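Local coordinates for protein peroxiredoxin 6 (Arenicola marina, PDB 2V2G) that probably reduces hydrogen peroxide and organic hydroperoxides to water and alcohols, as a thiol-specific peroxidase of the Prx6 subfamily, at residues N29-L34 with I133-K138; R39-V44 with K78-D83; K65-S70 with P95-A100. The protein carries 1 engineered substitution. All coordinates share one frame; numbering follows the deposited sequence.

Contact 1 of 3, residues N29-L34 with I133-K138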
# COMPACT_ATOMS: atom_id res chain seq x y z
N ASN A 29 13.81 -10.37 -17.28
CA ASN A 29 13.63 -8.98 -17.74
C ASN A 29 12.12 -8.63 -17.76
O ASN A 29 11.55 -8.38 -18.83
CB ASN A 29 14.27 -8.87 -19.12
CG ASN A 29 14.17 -7.52 -19.73
OD1 ASN A 29 14.18 -6.52 -19.04
ND2 ASN A 29 14.10 -7.48 -21.10
N SER A 30 11.48 -8.78 -16.62
CA SER A 30 10.03 -8.70 -16.49
C SER A 30 9.65 -7.94 -15.25
O SER A 30 10.38 -8.01 -14.24
CB SER A 30 9.45 -10.10 -16.34
OG SER A 30 8.04 -10.07 -16.38
N TRP A 31 8.45 -7.30 -15.29
CA TRP A 31 7.78 -6.81 -14.10
C TRP A 31 7.35 -8.02 -13.28
O TRP A 31 7.02 -9.07 -13.82
CB TRP A 31 6.54 -5.98 -14.46
CG TRP A 31 6.87 -4.61 -15.00
CD1 TRP A 31 7.20 -4.29 -16.26
CD2 TRP A 31 6.99 -3.42 -14.25
NE1 TRP A 31 7.48 -2.95 -16.36
CE2 TRP A 31 7.32 -2.39 -15.12
CE3 TRP A 31 6.79 -3.11 -12.90
CZ2 TRP A 31 7.51 -1.05 -14.65
CZ3 TRP A 31 6.97 -1.79 -12.47
CH2 TRP A 31 7.35 -0.82 -13.32
N GLY A 32 7.34 -7.84 -11.97
CA GLY A 32 6.98 -8.88 -11.05
C GLY A 32 6.24 -8.38 -9.84
O GLY A 32 6.46 -7.25 -9.44
N VAL A 33 5.46 -9.25 -9.23
CA VAL A 33 4.79 -8.96 -7.96
C VAL A 33 5.06 -10.13 -7.02
O VAL A 33 4.65 -11.27 -7.33
CB VAL A 33 3.24 -8.76 -8.07
CG1 VAL A 33 2.58 -8.74 -6.69
CG2 VAL A 33 2.96 -7.46 -8.83
N LEU A 34 5.82 -9.88 -5.95
CA LEU A 34 5.98 -10.82 -4.86
C LEU A 34 5.02 -10.45 -3.75
O LEU A 34 5.01 -9.30 -3.31
CB LEU A 34 7.44 -10.80 -4.33
CG LEU A 34 7.80 -11.58 -3.08
CD1 LEU A 34 7.44 -13.01 -3.31
CD2 LEU A 34 9.34 -11.45 -2.81
N ILE A 133 8.13 -5.12 -8.48
CA ILE A 133 9.56 -5.10 -8.84
C ILE A 133 9.65 -4.87 -10.35
O ILE A 133 8.90 -5.52 -11.15
CB ILE A 133 10.30 -6.46 -8.44
CG1 ILE A 133 10.16 -6.67 -6.89
CG2 ILE A 133 11.80 -6.45 -8.85
CD1 ILE A 133 9.59 -8.01 -6.52
N GLY A 134 10.46 -3.93 -10.76
CA GLY A 134 10.61 -3.66 -12.19
C GLY A 134 11.52 -4.64 -12.89
O GLY A 134 12.22 -5.47 -12.26
N PRO A 135 11.56 -4.57 -14.23
CA PRO A 135 12.49 -5.44 -14.98
C PRO A 135 13.97 -5.17 -14.69
O PRO A 135 14.83 -5.97 -15.06
CB PRO A 135 12.14 -5.16 -16.47
CG PRO A 135 11.41 -3.98 -16.50
CD PRO A 135 10.80 -3.69 -15.14
N ASP A 136 14.25 -4.04 -14.07
CA ASP A 136 15.59 -3.68 -13.64
C ASP A 136 15.91 -4.21 -12.22
O ASP A 136 17.03 -3.98 -11.72
CB ASP A 136 15.76 -2.19 -13.69
CG ASP A 136 14.75 -1.44 -12.77
OD1 ASP A 136 13.91 -2.09 -12.10
OD2 ASP A 136 14.77 -0.18 -12.77
N LYS A 137 14.98 -4.99 -11.70
CA LYS A 137 15.10 -5.73 -10.44
C LYS A 137 14.94 -4.77 -9.27
O LYS A 137 15.15 -5.19 -8.10
CB LYS A 137 16.45 -6.46 -10.33
CG LYS A 137 16.89 -7.36 -11.53
CD LYS A 137 15.85 -8.33 -11.89
CE LYS A 137 16.32 -9.14 -13.13
NZ LYS A 137 16.26 -8.29 -14.36
N LYS A 138 14.56 -3.54 -9.54
CA LYS A 138 14.40 -2.56 -8.42
C LYS A 138 13.01 -2.54 -7.84
O LYS A 138 12.01 -2.69 -8.59
CB LYS A 138 14.84 -1.17 -8.90
CG LYS A 138 16.34 -1.10 -9.11
CD LYS A 138 16.74 0.21 -9.73
CE LYS A 138 18.23 0.33 -10.02
NZ LYS A 138 18.53 1.75 -10.31
O HOH W 1 16.35 -7.46 -17.01

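Contact 2 of 3, residues R39-V44 with K78-D83. With BEZ (benzoic acid), chain E.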
# COMPACT_ATOMS: atom_id res chain seq x y z
N ARG A 39 -0.01 -17.62 6.80
CA ARG A 39 -0.05 -19.04 7.04
C ARG A 39 -0.97 -19.69 6.00
O ARG A 39 -2.01 -19.18 5.70
CB ARG A 39 -0.61 -19.34 8.47
CG ARG A 39 -0.21 -20.65 9.00
CD ARG A 39 1.15 -20.51 9.52
NE ARG A 39 1.77 -21.75 9.93
CZ ARG A 39 1.63 -22.28 11.15
NH1 ARG A 39 0.85 -21.71 12.07
NH2 ARG A 39 2.26 -23.42 11.43
N ASP A 40 -0.55 -20.85 5.50
CA ASP A 40 -1.42 -21.72 4.69
C ASP A 40 -2.56 -22.20 5.53
O ASP A 40 -2.47 -22.23 6.76
CB ASP A 40 -0.65 -22.92 4.12
CG ASP A 40 0.46 -22.53 3.18
OD1 ASP A 40 0.72 -21.30 2.99
OD2 ASP A 40 1.12 -23.48 2.67
N PHE A 41 -3.65 -22.61 4.87
CA PHE A 41 -4.82 -23.14 5.56
C PHE A 41 -5.42 -22.12 6.55
O PHE A 41 -5.84 -22.49 7.68
CB PHE A 41 -4.55 -24.49 6.29
CG PHE A 41 -3.92 -25.60 5.45
CD1 PHE A 41 -4.64 -26.27 4.45
CD2 PHE A 41 -2.60 -25.99 5.66
CE1 PHE A 41 -4.07 -27.28 3.69
CE2 PHE A 41 -2.03 -27.00 4.91
CZ PHE A 41 -2.78 -27.66 3.92
N THR A 42 -5.42 -20.86 6.15
CA THR A 42 -6.14 -19.83 6.87
C THR A 42 -7.04 -19.08 5.91
O THR A 42 -6.76 -19.03 4.69
CB THR A 42 -5.18 -18.92 7.61
OG1 THR A 42 -4.36 -18.26 6.63
CG2 THR A 42 -4.37 -19.71 8.62
N PRO A 43 -8.18 -18.55 6.43
CA PRO A 43 -9.31 -18.14 5.56
C PRO A 43 -9.06 -16.92 4.69
O PRO A 43 -9.29 -16.96 3.47
CB PRO A 43 -10.49 -17.95 6.55
CG PRO A 43 -9.83 -17.73 7.88
CD PRO A 43 -8.56 -18.55 7.87
N VAL A 44 -8.66 -15.80 5.27
CA VAL A 44 -8.38 -14.59 4.42
C VAL A 44 -7.33 -14.89 3.35
O VAL A 44 -7.49 -14.50 2.22
CB VAL A 44 -8.00 -13.33 5.27
CG1 VAL A 44 -7.43 -12.18 4.38
CG2 VAL A 44 -9.27 -12.90 6.10
N LYS A 78 1.51 -27.15 -1.52
CA LYS A 78 0.89 -27.98 -2.56
C LYS A 78 -0.50 -28.45 -2.15
O LYS A 78 -1.44 -28.35 -2.94
CB LYS A 78 1.82 -29.13 -2.98
CG LYS A 78 2.88 -28.64 -4.00
CD LYS A 78 3.82 -29.74 -4.52
CE LYS A 78 5.16 -29.17 -5.06
NZ LYS A 78 6.08 -30.31 -5.34
N GLU A 79 -0.66 -28.89 -0.91
CA GLU A 79 -1.95 -29.36 -0.43
C GLU A 79 -2.95 -28.21 -0.33
O GLU A 79 -4.08 -28.28 -0.81
CB GLU A 79 -1.83 -29.99 0.94
CG GLU A 79 -3.15 -30.60 1.40
CD GLU A 79 -3.10 -31.21 2.80
OE1 GLU A 79 -2.06 -31.11 3.48
OE2 GLU A 79 -4.14 -31.77 3.23
N TRP A 80 -2.52 -27.13 0.29
CA TRP A 80 -3.39 -25.98 0.42
C TRP A 80 -3.78 -25.36 -0.92
O TRP A 80 -4.86 -24.79 -1.04
CB TRP A 80 -2.74 -24.96 1.33
CG TRP A 80 -3.54 -23.71 1.53
CD1 TRP A 80 -4.84 -23.61 1.97
CD2 TRP A 80 -3.10 -22.39 1.29
NE1 TRP A 80 -5.19 -22.29 2.05
CE2 TRP A 80 -4.15 -21.52 1.63
CE3 TRP A 80 -1.89 -21.84 0.83
CZ2 TRP A 80 -4.04 -20.12 1.52
CZ3 TRP A 80 -1.79 -20.44 0.72
CH2 TRP A 80 -2.87 -19.61 1.05
N SER A 81 -2.91 -25.44 -1.91
CA SER A 81 -3.21 -24.88 -3.21
C SER A 81 -4.54 -25.47 -3.79
O SER A 81 -5.25 -24.79 -4.50
CB SER A 81 -2.05 -25.08 -4.19
OG SER A 81 -0.93 -24.26 -3.90
N GLU A 82 -4.87 -26.73 -3.45
CA GLU A 82 -6.15 -27.33 -3.89
C GLU A 82 -7.36 -26.60 -3.27
O GLU A 82 -8.41 -26.47 -3.92
CB GLU A 82 -6.19 -28.81 -3.54
CG GLU A 82 -5.17 -29.67 -4.30
CD GLU A 82 -5.14 -29.38 -5.83
OE1 GLU A 82 -6.20 -29.50 -6.48
OE2 GLU A 82 -4.08 -29.03 -6.39
N ASP A 83 -7.22 -26.14 -2.04
CA ASP A 83 -8.24 -25.34 -1.38
C ASP A 83 -8.34 -23.97 -2.05
O ASP A 83 -9.45 -23.45 -2.28
CB ASP A 83 -7.94 -25.16 0.12
CG ASP A 83 -8.07 -26.44 0.96
OD1 ASP A 83 -8.47 -27.55 0.47
OD2 ASP A 83 -7.75 -26.30 2.16
C BEZ E . -6.35 -15.47 7.79
O1 BEZ E . -7.63 -15.48 8.08
O2 BEZ E . -5.75 -15.66 6.65
C1 BEZ E . -5.55 -15.25 9.03
C2 BEZ E . -4.24 -15.68 9.08
C3 BEZ E . -3.53 -15.48 10.24
C4 BEZ E . -4.15 -14.92 11.35
C5 BEZ E . -5.48 -14.46 11.30
C6 BEZ E . -6.19 -14.64 10.12

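Contact 3 of 3, residues K65-S70 with P95-A100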
# COMPACT_ATOMS: atom_id res chain seq x y z
N LYS A 65 4.79 -11.01 -13.79
CA LYS A 65 4.97 -12.35 -13.16
C LYS A 65 4.56 -12.30 -11.72
O LYS A 65 5.06 -11.46 -10.96
CB LYS A 65 6.43 -12.81 -13.23
CG LYS A 65 6.88 -13.09 -14.63
CD LYS A 65 8.27 -13.76 -14.71
CE LYS A 65 8.81 -13.85 -16.11
NZ LYS A 65 10.12 -14.57 -16.09
N LEU A 66 3.77 -13.27 -11.29
CA LEU A 66 3.38 -13.39 -9.91
C LEU A 66 4.10 -14.48 -9.10
O LEU A 66 4.37 -15.56 -9.63
CB LEU A 66 1.89 -13.75 -9.87
CG LEU A 66 0.87 -12.72 -10.34
CD1 LEU A 66 -0.44 -13.42 -10.88
CD2 LEU A 66 0.63 -11.73 -9.22
N ILE A 67 4.33 -14.20 -7.82
CA ILE A 67 4.92 -15.17 -6.90
C ILE A 67 4.50 -14.92 -5.46
O ILE A 67 4.55 -13.81 -5.01
CB ILE A 67 6.49 -15.33 -7.07
CG1 ILE A 67 7.02 -16.47 -6.24
CG2 ILE A 67 7.25 -14.07 -6.75
CD1 ILE A 67 8.39 -17.07 -6.83
N ALA A 68 3.98 -15.99 -4.83
CA ALA A 68 3.52 -15.95 -3.44
C ALA A 68 4.59 -16.47 -2.48
O ALA A 68 5.56 -17.07 -2.89
CB ALA A 68 2.23 -16.71 -3.31
N LEU A 69 4.38 -16.25 -1.17
CA LEU A 69 5.34 -16.54 -0.11
C LEU A 69 4.67 -16.63 1.22
O LEU A 69 3.88 -15.77 1.59
CB LEU A 69 6.39 -15.48 -0.03
CG LEU A 69 7.51 -15.74 0.96
CD1 LEU A 69 8.80 -15.15 0.39
CD2 LEU A 69 7.18 -15.24 2.40
N SER A 70 4.94 -17.72 1.92
CA SER A 70 4.75 -17.76 3.37
C SER A 70 5.89 -18.58 4.02
O SER A 70 6.74 -19.18 3.35
CB SER A 70 3.38 -18.35 3.74
OG SER A 70 3.38 -19.80 3.74
N PRO A 95 -1.54 -20.88 -11.17
CA PRO A 95 -0.89 -20.06 -12.17
C PRO A 95 0.39 -19.39 -11.70
O PRO A 95 1.00 -18.72 -12.52
CB PRO A 95 -1.97 -19.02 -12.48
CG PRO A 95 -2.69 -18.86 -11.17
CD PRO A 95 -2.66 -20.19 -10.51
N TYR A 96 0.78 -19.54 -10.42
CA TYR A 96 2.00 -18.92 -9.86
C TYR A 96 2.66 -19.83 -8.79
O TYR A 96 1.98 -20.62 -8.12
CB TYR A 96 1.71 -17.53 -9.22
CG TYR A 96 0.56 -17.54 -8.23
CD1 TYR A 96 0.73 -18.00 -6.94
CD2 TYR A 96 -0.72 -17.16 -8.63
CE1 TYR A 96 -0.35 -18.08 -6.05
CE2 TYR A 96 -1.80 -17.21 -7.72
CZ TYR A 96 -1.62 -17.70 -6.46
OH TYR A 96 -2.66 -17.77 -5.57
N PRO A 97 4.00 -19.69 -8.62
CA PRO A 97 4.67 -20.47 -7.54
C PRO A 97 4.42 -19.89 -6.14
O PRO A 97 4.07 -18.69 -6.02
CB PRO A 97 6.16 -20.33 -7.87
CG PRO A 97 6.26 -19.54 -9.18
CD PRO A 97 4.96 -18.84 -9.36
N ILE A 98 4.64 -20.72 -5.11
CA ILE A 98 4.60 -20.24 -3.71
C ILE A 98 5.94 -20.61 -3.08
O ILE A 98 6.33 -21.78 -3.10
CB ILE A 98 3.47 -20.87 -2.89
CG1 ILE A 98 2.14 -20.87 -3.66
CG2 ILE A 98 3.30 -20.11 -1.55
CD1 ILE A 98 0.91 -21.46 -2.85
N ILE A 99 6.66 -19.62 -2.57
CA ILE A 99 7.95 -19.76 -1.92
C ILE A 99 7.76 -20.24 -0.48
O ILE A 99 6.81 -19.76 0.20
CB ILE A 99 8.67 -18.42 -1.91
CG1 ILE A 99 9.02 -18.00 -3.32
CG2 ILE A 99 9.94 -18.48 -0.95
CD1 ILE A 99 9.43 -16.49 -3.40
N ALA A 100 8.64 -21.13 -0.03
CA ALA A 100 8.64 -21.65 1.36
C ALA A 100 9.76 -21.00 2.15
O ALA A 100 10.87 -21.45 2.02
CB ALA A 100 8.83 -23.16 1.37

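Contact 1 of 3, residues N29-L34 with I133-K138
Pro-135 sets its CD over one face of the Trp-31 indole, the two side chains crossing obliquely. That CD sits 3.6 Å from the centroid of the five-membered ring, only 11° off the ring normal, and Gly-134 takes up the same face over the six-membered ring, with its CA 4.1 Å from that centroid. Both are CH-pi contacts. With Trp-31 CG anti to its carbonyl carbon (chi1 -74°), the indole lies along the turn from Gly-134 to Lys-137. Next to the indole the backbones pair in antiparallel fashion: Gly-32 N donates to Ile-133 O and Ile-133 N to Gly-32 O, each bond 2.9 Å. Beyond this pair, Ile-133 CD1 meets Leu-34 CB at 4.1 Å inside the buried core.

Toward Asn-29 the contact is looser and wetter. Asn-29 OD1 touches Pro-135 CB at 3.6 Å, and one water donates to both Asn-29 OD1 and Pro-135 O; Lys-137 NZ also bonds Pro-135 O and reaches back to Gly-28 O. An alanine in place of Trp-31 would probably leave Gly-134 and Pro-135 without the ring face they rest on and open a gap beside the turn. The chemistry is therefore divided: two backbone bonds and an aromatic face hold the end of strand 124-133 and the turn after it to strand 31-36, while a lysine and a water tie the solvent side.

Contact 2 of 3, residues R39-V44 with K78-D83
The loop leading into helix 43-54, which carries the engineered Ser-45 at the predicted peroxidatic position, packs on helix 74-88 through Trp-80. Asp-40 CA and Phe-41 N cover one face of that indole, the CA 3.9 Å from the centroid of the six-membered ring. The Asp-40 carboxylate, its OD1 hydrogen-bonded to His-37 NE2, lies nearly parallel to the indole (planes 20° apart), CG 3.4 Å from Trp-80 CE3. The edge of Trp-80 meets the face of Phe-41 in a T-shaped pair, centroids 5.0 Å apart, and Trp-80 CB sits over the same ring. Glu-79 CG and Asp-83 OD2 lie at the phenyl edge, in plane. Trp-80 CG is anti to its backbone N (chi1 179°), which carries the indole under the loop, where NE1 bonds Thr-46 OG1.

At the start of helix 43-54, Val-44 N donates to O1 of the benzoic acid at 3.0 Å, and Thr-42 OG1, at the N-cap, lies 2.9 Å from its O2. Arg-128 and Ser-45 N also bind it. The contact joins the start of helix 43-54 to helix 74-88, Trp-80 also packing on Leu-49; from the second subunit Lys-210 makes a cation-pi contact with Phe-41 and Tyr-212 bonds Asp-83.

Contact 3 of 3, residues K65-S70 with P95-A100
The Tyr-96 ring is met obliquely by Leu-66 CB and Ala-68 CB; Ala-68 CB lies 4.0 Å from Tyr-96 CE1. Tyr-96 CG sits between its backbone N and carbonyl carbon (chi1 51°), which swings the ring alongside the strand, and its OH bonds the carbonyl of Leu-49. Next along the chain, Pro-97 puts CD 3.3 Å from Leu-66 O and CG near the tip of Ile-67.

From there the chains run parallel. Ala-68 N donates to Pro-97 O at 3.0 Å, Ile-99 N returns an almost straight bond (176°) to Ala-68 O, and Ser-70 N gives a longer one, 3.3 Å, to Ile-99 O. On one face the two segments meet through hydrocarbon: Ile-67 CD1 meets Ile-99 CD1 at 3.6 Å, the two side chains crossing at about a right angle, and Leu-69 CD1 leans on Ile-99 CG2 at 3.8 Å. On the other face Ala-68 CB touches Ile-98 CG2.

This is the parallel pair of a beta-alpha-beta crossover, with helix 74-88 packed on Ile-98 and Ala-100 and helix 43-54 on Leu-66 and Tyr-96. Strand 31-36 flanks strand 64-70 along its other edge, within the thioredoxin-like sheet.

Overall arrangement
Contacts 1 and 3 belong to one sheet, strands 31-36 and 64-70 being neighbours in it: their centres are 14 Å apart and they join where Val-33 N meets Lys-65 O at 2.8 Å. Contact 2 lies at the end of that sheet, 13 Å centre to centre from contact 3, and the two share a polar link, Asp-40 OD1 to Ser-70 OG at 3.1 Å. Ser-81 OG also packs on Ile-98 CD1. The benzoic acid belongs to contact 2; the Ser-70 side chain is about 10 Å from the ligand and about 7 Å from that of engineered Ser-45. Contact 1 is remote from this pocket, its centre 26 Å from that of contact 2.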